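Side-chain contacts in devB protein (Vibrio cholerae O1 biovar eltor str. N16961, PDB 1Y89), which is of unproven function but probably hydrolyses 6-phosphogluconolactone to 6-phosphogluconate in the pentose phosphate pathway: residues A[15-20]-A[132-137]; A[63-68]-A[121-126]. All blocks are in the same frame, centred on the assembly; numbering follows the deposited sequence.

Contact 1 of 2, residues A[15-20]-A[132-137]; sequences KSLADD and FDWILL. With PE5 (3,6,9,12,15,18,21,24-octaoxahexacosan-1-ol), chain F.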
# COMPACT_ATOMS: atom_id res chain seq x y z
N LYS A 15 12.20 5.59 -4.60
CA LYS A 15 12.78 4.29 -4.23
C LYS A 15 11.71 3.20 -4.28
O LYS A 15 11.95 2.12 -4.82
CB LYS A 15 13.38 4.38 -2.81
CG LYS A 15 13.95 3.05 -2.23
CD LYS A 15 15.15 2.61 -3.08
CE LYS A 15 16.04 1.48 -2.45
NZ LYS A 15 15.28 0.44 -1.67
N SER A 16 10.53 3.46 -3.71
CA SER A 16 9.45 2.48 -3.73
C SER A 16 9.07 2.15 -5.18
O SER A 16 8.92 0.97 -5.54
CB SER A 16 8.23 3.03 -2.97
OG SER A 16 7.21 2.07 -2.99
N LEU A 17 8.98 3.18 -6.02
CA LEU A 17 8.63 2.95 -7.42
C LEU A 17 9.70 2.14 -8.18
O LEU A 17 9.36 1.27 -9.00
CB LEU A 17 8.40 4.30 -8.11
CG LEU A 17 7.25 5.15 -7.55
CD1 LEU A 17 7.31 6.58 -8.14
CD2 LEU A 17 5.86 4.51 -7.84
N ALA A 18 10.97 2.45 -7.92
CA ALA A 18 12.07 1.78 -8.61
C ALA A 18 12.12 0.31 -8.15
O ALA A 18 12.41 -0.60 -8.95
CB ALA A 18 13.39 2.48 -8.27
N ASP A 19 11.86 0.08 -6.87
CA ASP A 19 11.84 -1.33 -6.39
C ASP A 19 10.74 -2.11 -7.10
O ASP A 19 10.96 -3.27 -7.47
CB ASP A 19 11.70 -1.44 -4.88
CG ASP A 19 12.95 -0.96 -4.15
OD1 ASP A 19 14.05 -0.92 -4.76
OD2 ASP A 19 12.84 -0.64 -2.96
N ASP A 20 9.59 -1.48 -7.32
CA ASP A 20 8.50 -2.15 -8.03
C ASP A 20 8.89 -2.39 -9.49
O ASP A 20 8.64 -3.46 -10.03
CB ASP A 20 7.22 -1.29 -7.98
CG ASP A 20 6.46 -1.44 -6.68
OD1 ASP A 20 6.90 -2.21 -5.81
OD2 ASP A 20 5.41 -0.79 -6.52
N PHE A 132 -3.13 -1.93 -19.18
CA PHE A 132 -1.79 -1.63 -18.68
C PHE A 132 -1.56 -2.32 -17.36
O PHE A 132 -2.47 -2.44 -16.52
CB PHE A 132 -1.57 -0.11 -18.57
CG PHE A 132 -1.13 0.51 -19.88
CD1 PHE A 132 -2.06 0.78 -20.89
CD2 PHE A 132 0.22 0.75 -20.12
CE1 PHE A 132 -1.66 1.29 -22.12
CE2 PHE A 132 0.66 1.27 -21.35
CZ PHE A 132 -0.25 1.55 -22.34
N ASP A 133 -0.33 -2.78 -17.19
CA ASP A 133 0.08 -3.32 -15.89
C ASP A 133 0.21 -2.20 -14.87
O ASP A 133 -0.11 -2.40 -13.69
CB ASP A 133 1.40 -4.08 -16.01
CG ASP A 133 1.27 -5.33 -16.85
OD1 ASP A 133 0.78 -6.35 -16.32
OD2 ASP A 133 1.61 -5.28 -18.04
N TRP A 134 0.63 -1.02 -15.33
CA TRP A 134 0.92 0.08 -14.41
C TRP A 134 0.93 1.39 -15.15
O TRP A 134 1.62 1.54 -16.19
CB TRP A 134 2.30 -0.13 -13.77
CG TRP A 134 2.55 0.71 -12.52
CD1 TRP A 134 1.63 1.42 -11.78
CD2 TRP A 134 3.81 0.86 -11.85
NE1 TRP A 134 2.25 2.01 -10.69
CE2 TRP A 134 3.59 1.67 -10.70
CE3 TRP A 134 5.12 0.39 -12.11
CZ2 TRP A 134 4.63 2.01 -9.80
CZ3 TRP A 134 6.15 0.73 -11.22
CH2 TRP A 134 5.89 1.53 -10.07
N ILE A 135 0.18 2.36 -14.64
CA ILE A 135 0.19 3.69 -15.23
C ILE A 135 0.59 4.64 -14.11
O ILE A 135 -0.08 4.70 -13.06
CB ILE A 135 -1.21 4.08 -15.82
CG1 ILE A 135 -1.65 3.04 -16.89
CG2 ILE A 135 -1.19 5.51 -16.41
CD1 ILE A 135 -3.01 3.37 -17.57
N LEU A 136 1.67 5.39 -14.36
CA LEU A 136 2.13 6.44 -13.42
C LEU A 136 1.50 7.75 -13.90
O LEU A 136 1.60 8.10 -15.12
CB LEU A 136 3.67 6.60 -13.51
CG LEU A 136 4.48 5.33 -13.15
CD1 LEU A 136 5.99 5.74 -13.02
CD2 LEU A 136 4.01 4.76 -11.87
N LEU A 137 0.87 8.46 -12.98
CA LEU A 137 0.09 9.66 -13.33
C LEU A 137 0.52 10.83 -12.48
O LEU A 137 1.00 10.64 -11.35
CB LEU A 137 -1.42 9.42 -13.13
CG LEU A 137 -1.98 8.38 -14.10
CD1 LEU A 137 -3.41 8.00 -13.64
CD2 LEU A 137 -2.02 8.95 -15.56
O1 PE5 F . 6.05 -9.72 -8.38
C1 PE5 F . 5.31 -8.71 -9.08
C2 PE5 F . 6.09 -7.40 -9.09
O2 PE5 F . 5.21 -6.30 -8.89
C3 PE5 F . 5.68 -5.32 -7.98
C4 PE5 F . 4.53 -4.38 -7.70
O3 PE5 F . 3.83 -4.78 -6.53
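Leu17 and Trp134 meet where helix 10-25 packs on strand 134-137 of the central sheet, a worked example of helix-on-sheet packing in a Rossmann-like α/β fold. The short helical and strand segments run nearly antiparallel, at 159°, with their axes 12.3 Å apart, and the indole spans much of that gap. The two side chains cross at about a right angle: Leu17 CD2 comes up to the rim of the benzo ring close to its plane, 3.4 Å from Trp134 CZ2. Farther along the same rim, the carbonyl oxygen Leu17 O lies in the plane of the indole, 3.6 Å from Trp134 CH2. One helical turn along, Asp20 CB approaches the ring obliquely. Neither Leu17 nor the indole is alone in the layer, for Leu136 CD2 sits 3.2 Å above one ring face, displaced toward the rim, and is 4.4 Å from Leu17 CD2. Trp134 reaches the helix because its CG is turned opposite to the backbone N (chi1 -164°), which projects the ring outward from the strand.

Behind this first shell, Ser188 OG accepts the indole NE1 hydrogen bond, which helps to set the ring's rotation. Arg186 both makes a cation-pi contact with Trp134 and forms a salt bridge with Asp20 OD2, tying the helix to the neighbouring strand 186-191. Leu44 of helix 39-48 touches Leu17 and Leu136. A polyethylene glycol fragment lies against the Asp20 carboxylate, its C4 3.7 Å from Asp20 CG.

Contact 2 of 2, residues A[63-68]-A[121-126]; sequences HFWWGD and HVIPTE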
# COMPACT_ATOMS: atom_id res chain seq x y z
N HIS A 63 8.00 -2.57 -21.10
CA HIS A 63 7.61 -1.77 -22.25
C HIS A 63 7.11 -0.44 -21.76
O HIS A 63 6.23 -0.39 -20.90
CB HIS A 63 6.51 -2.50 -23.06
CG HIS A 63 7.02 -3.72 -23.76
ND1 HIS A 63 7.28 -3.74 -25.11
CD2 HIS A 63 7.44 -4.92 -23.27
CE1 HIS A 63 7.76 -4.93 -25.44
NE2 HIS A 63 7.87 -5.66 -24.34
N PHE A 64 7.68 0.64 -22.27
CA PHE A 64 7.28 1.97 -21.82
C PHE A 64 6.45 2.66 -22.87
O PHE A 64 6.81 2.68 -24.06
CB PHE A 64 8.50 2.86 -21.48
CG PHE A 64 9.20 2.43 -20.24
CD1 PHE A 64 8.52 2.32 -19.03
CD2 PHE A 64 10.54 2.12 -20.26
CE1 PHE A 64 9.18 1.91 -17.85
CE2 PHE A 64 11.21 1.71 -19.09
CZ PHE A 64 10.52 1.60 -17.89
N TRP A 65 5.34 3.22 -22.37
CA TRP A 65 4.42 4.01 -23.18
C TRP A 65 4.24 5.31 -22.40
O TRP A 65 4.75 5.41 -21.28
CB TRP A 65 3.07 3.30 -23.32
CG TRP A 65 3.15 1.91 -23.90
CD1 TRP A 65 3.55 0.77 -23.23
CD2 TRP A 65 2.79 1.51 -25.21
NE1 TRP A 65 3.48 -0.32 -24.08
CE2 TRP A 65 2.99 0.10 -25.28
CE3 TRP A 65 2.30 2.19 -26.33
CZ2 TRP A 65 2.74 -0.62 -26.44
CZ3 TRP A 65 2.04 1.46 -27.49
CH2 TRP A 65 2.27 0.06 -27.53
N TRP A 66 3.56 6.28 -23.01
CA TRP A 66 3.27 7.57 -22.39
C TRP A 66 1.79 7.79 -22.18
O TRP A 66 0.99 7.53 -23.10
CB TRP A 66 3.91 8.72 -23.20
CG TRP A 66 5.35 8.84 -22.76
CD1 TRP A 66 5.87 9.71 -21.83
CD2 TRP A 66 6.42 7.99 -23.16
NE1 TRP A 66 7.20 9.45 -21.65
CE2 TRP A 66 7.56 8.39 -22.44
CE3 TRP A 66 6.53 6.90 -24.06
CZ2 TRP A 66 8.82 7.78 -22.62
CZ3 TRP A 66 7.77 6.28 -24.22
CH2 TRP A 66 8.90 6.70 -23.49
N GLY A 67 1.41 8.24 -20.97
CA GLY A 67 -0.01 8.61 -20.74
C GLY A 67 -0.37 9.85 -21.58
O GLY A 67 -1.51 10.07 -21.96
N ASP A 68 0.62 10.70 -21.82
CA ASP A 68 0.45 11.83 -22.74
C ASP A 68 1.82 12.29 -23.22
O ASP A 68 2.86 11.97 -22.59
CB ASP A 68 -0.37 13.01 -22.08
CG ASP A 68 0.38 13.73 -20.96
OD1 ASP A 68 0.99 13.06 -20.08
OD2 ASP A 68 0.32 14.99 -20.92
N HIS A 121 -2.77 -3.35 -30.47
CA HIS A 121 -2.12 -4.46 -31.16
C HIS A 121 -1.32 -5.37 -30.20
O HIS A 121 -1.43 -6.58 -30.27
CB HIS A 121 -1.23 -4.00 -32.32
CG HIS A 121 -0.63 -5.13 -33.10
ND1 HIS A 121 -1.40 -6.04 -33.81
CD2 HIS A 121 0.66 -5.52 -33.28
CE1 HIS A 121 -0.61 -6.91 -34.42
NE2 HIS A 121 0.64 -6.63 -34.10
N VAL A 122 -0.54 -4.77 -29.32
CA VAL A 122 0.43 -5.57 -28.59
C VAL A 122 0.16 -5.76 -27.11
O VAL A 122 0.70 -6.69 -26.51
CB VAL A 122 1.89 -5.11 -28.81
CG1 VAL A 122 2.22 -5.05 -30.31
CG2 VAL A 122 2.18 -3.80 -28.13
N ILE A 123 -0.69 -4.91 -26.54
CA ILE A 123 -1.00 -5.05 -25.11
C ILE A 123 -2.25 -5.92 -24.96
O ILE A 123 -3.28 -5.64 -25.59
CB ILE A 123 -1.25 -3.67 -24.42
CG1 ILE A 123 -0.09 -2.71 -24.69
CG2 ILE A 123 -1.46 -3.84 -22.89
CD1 ILE A 123 -0.34 -1.25 -24.19
N PRO A 124 -2.19 -6.96 -24.11
CA PRO A 124 -3.40 -7.78 -23.93
C PRO A 124 -4.59 -6.90 -23.58
O PRO A 124 -4.46 -5.94 -22.80
CB PRO A 124 -3.04 -8.68 -22.74
CG PRO A 124 -1.53 -8.79 -22.81
CD PRO A 124 -1.07 -7.43 -23.28
N THR A 125 -5.74 -7.22 -24.16
CA THR A 125 -6.93 -6.39 -24.00
C THR A 125 -7.99 -7.07 -23.15
O THR A 125 -7.95 -8.29 -22.93
CB THR A 125 -7.53 -6.06 -25.37
OG1 THR A 125 -7.80 -7.29 -26.06
CG2 THR A 125 -6.55 -5.23 -26.21
N GLU A 126 -8.95 -6.26 -22.70
CA GLU A 126 -10.12 -6.72 -21.98
C GLU A 126 -11.26 -5.87 -22.52
O GLU A 126 -11.22 -4.64 -22.44
CB GLU A 126 -9.97 -6.54 -20.46
CG GLU A 126 -11.00 -7.34 -19.66
CD GLU A 126 -10.98 -7.08 -18.15
OE1 GLU A 126 -10.03 -6.40 -17.63
OE2 GLU A 126 -11.93 -7.59 -17.47
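The C-terminal end of helix 108-122 closes over strand 62-70 here, and Trp65 receives two consecutive residues of the helix exit, one at an edge and one over a face. Val122 CG2 lies in the plane of the indole at its benzo rim, 3.6 Å from Trp65 CZ2. Ile123, the first residue to leave helical geometry, brings its terminal methyl over one face: CD1 stands 4.1 Å from the centroid of the five-membered ring and 26° off its normal, a CH-pi contact. It is displaced from the centre toward the rim, and Trp65 CE2 is its nearest ring atom at 3.8 Å. The isoleucine and the indole extend from opposite directions to meet. An extended outer torsion (chi2 173°) carries CD1 away from the Ile123 backbone and onto the ring.

In the α/β architecture this strand lies beside parallel strand 31-35, while the last turns of helix 108-122 lie against Trp65, its Ala118 and Met119 also touching the ring. The N-H of this buried indole is satisfied by His32 ND1 of strand 31-35. The ring of His100 stacks on Trp65, and His100 NE2 also hydrogen-bonds to His63 ND1, so that aromatic packing continues along this side of the strand. Val122 is exposed, whereas Trp65 and Ile123 are buried; behind the isoleucine methyl, Ile123 CG1 also reaches the benzo ring, 3.9 Å from Trp65 CZ2.

In the fold
Contacts 1 and 2 have centres 14 Å apart and use opposite sides of one sheet: Trp134 projects toward helix 10-25, Trp65 toward the end of helix 108-122. Strand 31-35 lies between their two strands, and His32 bonds to a residue of each: its backbone N to Asp133 OD2, its ring ND1 to Trp65 NE1. Phe132, two residues ahead of strand 134-137, carries the 132-137 segment into contact 2. Its CZ packs 3.4 Å from Ile123 CD1, and its CE2 lies 3.5 Å from Trp65 CD1 in an edge-to-face pairing. Along the chain, contact 2 is nested within the loop that contact 1 closes. The glycol fragment lies at contact 1, on the helix 10-25 side of the sheet.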